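Local coordinates for protein histone acetyltransferase, ELP3 family (Methanocaldococcus infernus, PDB 6IA8) that catalyses formation of 5-carboxymethyluridine at wobble position 34 of tRNAs from acetyl-CoA and S-adenosylmethionine, using a [4Fe-4S] cluster, at residues Tyr469-Met474 / Arg499-Lys504. Numbering follows the deposited sequence.
Sequences YGRMLM and REYYRK. With SO4 (sulfate ion), chain D; SO4 (sulfate ion), chain G.
M474 and Y502 meet where two helices of the GNAT acetyltransferase fold converge, and on the outer side Y501 and R471 share a bound sulfate; the pair illustrates how this fold places an anion site at a helix N-terminus beside a compact apolar interior. The helix axes run 11.9 Å apart at 64°, so long side chains must span the gap, Y501 reaching the other helix's backbone. On the buried side, the M474 chain bends at both chi2 and chi3, which brings CE to the edge of the Y502 ring, 3.9 Å from CE1. SD lies at the same edge, a Met-aromatic contact, while CD2 of Y501 rests over one face of that ring and L446 of strand 440-448 touches both tyrosines and M474. Equally close-packed is buried G470: Y501, its CG pointing opposite the backbone N (chi1 176°), carries OH to 3.6 Å from G470 C, where a CB on G470 would collide with it. The solvent side, around exposed R471, is looser and polar. No hydrogen bond links the helices directly; the sulfate, probably from the crystallisation liquor, joins them, O3 receiving Y501 OH. Backbone N atoms of G468, G470 and R471 also bond it at the helix start, as in the pyrophosphate-binding loop of GNAT enzymes, so it probably marks a phosphate site of acetyl-CoA, which Y502 is also inferred to bind. Away from the contact, R503 NE holds a second sulfate while NH1 pairs with E179; an alanine here would probably cost E179 one of its arginine partners and take a hydrogen bond from that sulfate. At the first sulfate, R471 grips with its guanidinium edge, NH2 reaching O2 and NE giving O1 an almost straight bond of 2.9 Å (176°).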
# COMPACT_ATOMS: atom_id res chain seq x y z
N TYR A 469 -12.45 -3.95 -17.68
CA TYR A 469 -10.99 -3.95 -17.57
C TYR A 469 -10.53 -4.97 -16.54
O TYR A 469 -9.55 -5.70 -16.78
CB TYR A 469 -10.49 -2.55 -17.21
CG TYR A 469 -10.57 -1.58 -18.36
CD1 TYR A 469 -9.84 -1.80 -19.53
CD2 TYR A 469 -11.38 -0.46 -18.28
CE1 TYR A 469 -9.92 -0.92 -20.60
CE2 TYR A 469 -11.46 0.44 -19.36
CZ TYR A 469 -10.73 0.20 -20.50
OH TYR A 469 -10.82 1.09 -21.55
N GLY A 470 -11.25 -5.06 -15.41
CA GLY A 470 -10.88 -6.01 -14.38
C GLY A 470 -10.99 -7.44 -14.88
O GLY A 470 -10.06 -8.24 -14.75
N ARG A 471 -12.10 -7.75 -15.53
CA ARG A 471 -12.29 -9.09 -16.06
C ARG A 471 -11.26 -9.42 -17.13
O ARG A 471 -10.80 -10.57 -17.21
CB ARG A 471 -13.70 -9.24 -16.62
CG ARG A 471 -14.73 -9.49 -15.54
CD ARG A 471 -16.14 -9.25 -16.07
NE ARG A 471 -16.38 -7.83 -16.27
CZ ARG A 471 -17.52 -7.32 -16.74
NH1 ARG A 471 -18.53 -8.12 -17.05
NH2 ARG A 471 -17.64 -6.01 -16.89
N MET A 472 -10.91 -8.45 -17.98
CA MET A 472 -9.92 -8.70 -19.02
C MET A 472 -8.53 -8.92 -18.41
O MET A 472 -7.76 -9.78 -18.87
CB MET A 472 -9.90 -7.54 -20.02
CG MET A 472 -11.08 -7.51 -20.95
SD MET A 472 -10.85 -6.32 -22.30
CE MET A 472 -11.25 -4.78 -21.48
N LEU A 473 -8.17 -8.17 -17.37
CA LEU A 473 -6.88 -8.42 -16.73
C LEU A 473 -6.84 -9.80 -16.08
O LEU A 473 -5.82 -10.50 -16.15
CB LEU A 473 -6.58 -7.33 -15.70
CG LEU A 473 -6.22 -5.95 -16.25
CD1 LEU A 473 -6.20 -4.90 -15.17
CD2 LEU A 473 -4.86 -6.02 -16.97
N MET A 474 -7.94 -10.22 -15.44
CA MET A 474 -7.98 -11.55 -14.84
C MET A 474 -7.86 -12.63 -15.90
O MET A 474 -7.13 -13.62 -15.71
CB MET A 474 -9.26 -11.73 -14.03
CG MET A 474 -9.32 -10.85 -12.78
SD MET A 474 -8.09 -11.38 -11.52
CE MET A 474 -8.84 -12.95 -11.09
N ARG A 499 -14.60 -10.53 -2.10
CA ARG A 499 -14.70 -11.95 -2.43
C ARG A 499 -15.84 -12.19 -3.41
O ARG A 499 -15.71 -13.01 -4.33
CB ARG A 499 -14.90 -12.74 -1.13
CG ARG A 499 -13.65 -12.68 -0.22
CD ARG A 499 -13.89 -13.34 1.14
NE ARG A 499 -12.66 -13.37 1.93
CZ ARG A 499 -12.63 -13.53 3.26
NH1 ARG A 499 -13.75 -13.65 3.95
NH2 ARG A 499 -11.46 -13.54 3.89
N GLU A 500 -16.95 -11.48 -3.23
CA GLU A 500 -18.11 -11.68 -4.09
C GLU A 500 -17.75 -11.41 -5.55
O GLU A 500 -18.23 -12.10 -6.45
CB GLU A 500 -19.27 -10.77 -3.65
CG GLU A 500 -20.62 -11.19 -4.17
CD GLU A 500 -21.02 -12.58 -3.71
OE1 GLU A 500 -21.06 -13.50 -4.56
OE2 GLU A 500 -21.28 -12.76 -2.50
N TYR A 501 -16.89 -10.43 -5.79
CA TYR A 501 -16.48 -10.10 -7.15
C TYR A 501 -15.77 -11.28 -7.80
O TYR A 501 -16.04 -11.61 -8.96
CB TYR A 501 -15.56 -8.88 -7.14
CG TYR A 501 -14.99 -8.49 -8.49
CD1 TYR A 501 -15.70 -7.67 -9.37
CD2 TYR A 501 -13.76 -8.97 -8.91
CE1 TYR A 501 -15.18 -7.31 -10.61
CE2 TYR A 501 -13.23 -8.62 -10.15
CZ TYR A 501 -13.94 -7.80 -11.00
OH TYR A 501 -13.41 -7.46 -12.22
N TYR A 502 -14.87 -11.93 -7.07
CA TYR A 502 -14.16 -13.07 -7.63
C TYR A 502 -15.05 -14.30 -7.75
O TYR A 502 -14.85 -15.13 -8.65
CB TYR A 502 -12.90 -13.36 -6.78
CG TYR A 502 -11.91 -12.18 -6.86
CD1 TYR A 502 -11.20 -11.94 -8.00
CD2 TYR A 502 -11.75 -11.28 -5.80
CE1 TYR A 502 -10.33 -10.87 -8.11
CE2 TYR A 502 -10.90 -10.19 -5.89
CZ TYR A 502 -10.18 -10.00 -7.06
OH TYR A 502 -9.31 -8.94 -7.17
N ARG A 503 -16.05 -14.44 -6.88
CA ARG A 503 -16.99 -15.53 -7.06
C ARG A 503 -17.70 -15.41 -8.39
O ARG A 503 -17.90 -16.42 -9.08
CB ARG A 503 -18.01 -15.56 -5.92
CG ARG A 503 -17.41 -15.96 -4.60
CD ARG A 503 -18.51 -16.31 -3.53
NE ARG A 503 -17.87 -16.65 -2.27
CZ ARG A 503 -17.78 -15.84 -1.22
NH1 ARG A 503 -18.31 -14.62 -1.26
NH2 ARG A 503 -17.16 -16.26 -0.11
N LYS A 504 -18.08 -14.19 -8.78
CA LYS A 504 -18.70 -13.99 -10.09
C LYS A 504 -17.79 -14.47 -11.22
O LYS A 504 -18.27 -14.85 -12.29
CB LYS A 504 -19.02 -12.50 -10.30
CG LYS A 504 -20.40 -12.05 -9.85
CD LYS A 504 -20.45 -11.73 -8.37
CE LYS A 504 -21.79 -11.11 -7.99
NZ LYS A 504 -21.99 -9.76 -8.58
S SO4 D . -14.80 -4.93 -14.59
O1 SO4 D . -14.33 -5.98 -15.52
O2 SO4 D . -15.89 -4.21 -15.31
O3 SO4 D . -15.28 -5.56 -13.36
O4 SO4 D . -13.70 -3.99 -14.32
S SO4 G . -17.18 -20.05 -1.79
O1 SO4 G . -16.24 -18.99 -2.15
O2 SO4 G . -18.11 -20.24 -2.90
O3 SO4 G . -17.90 -19.67 -0.59
O4 SO4 G . -16.46 -21.30 -1.55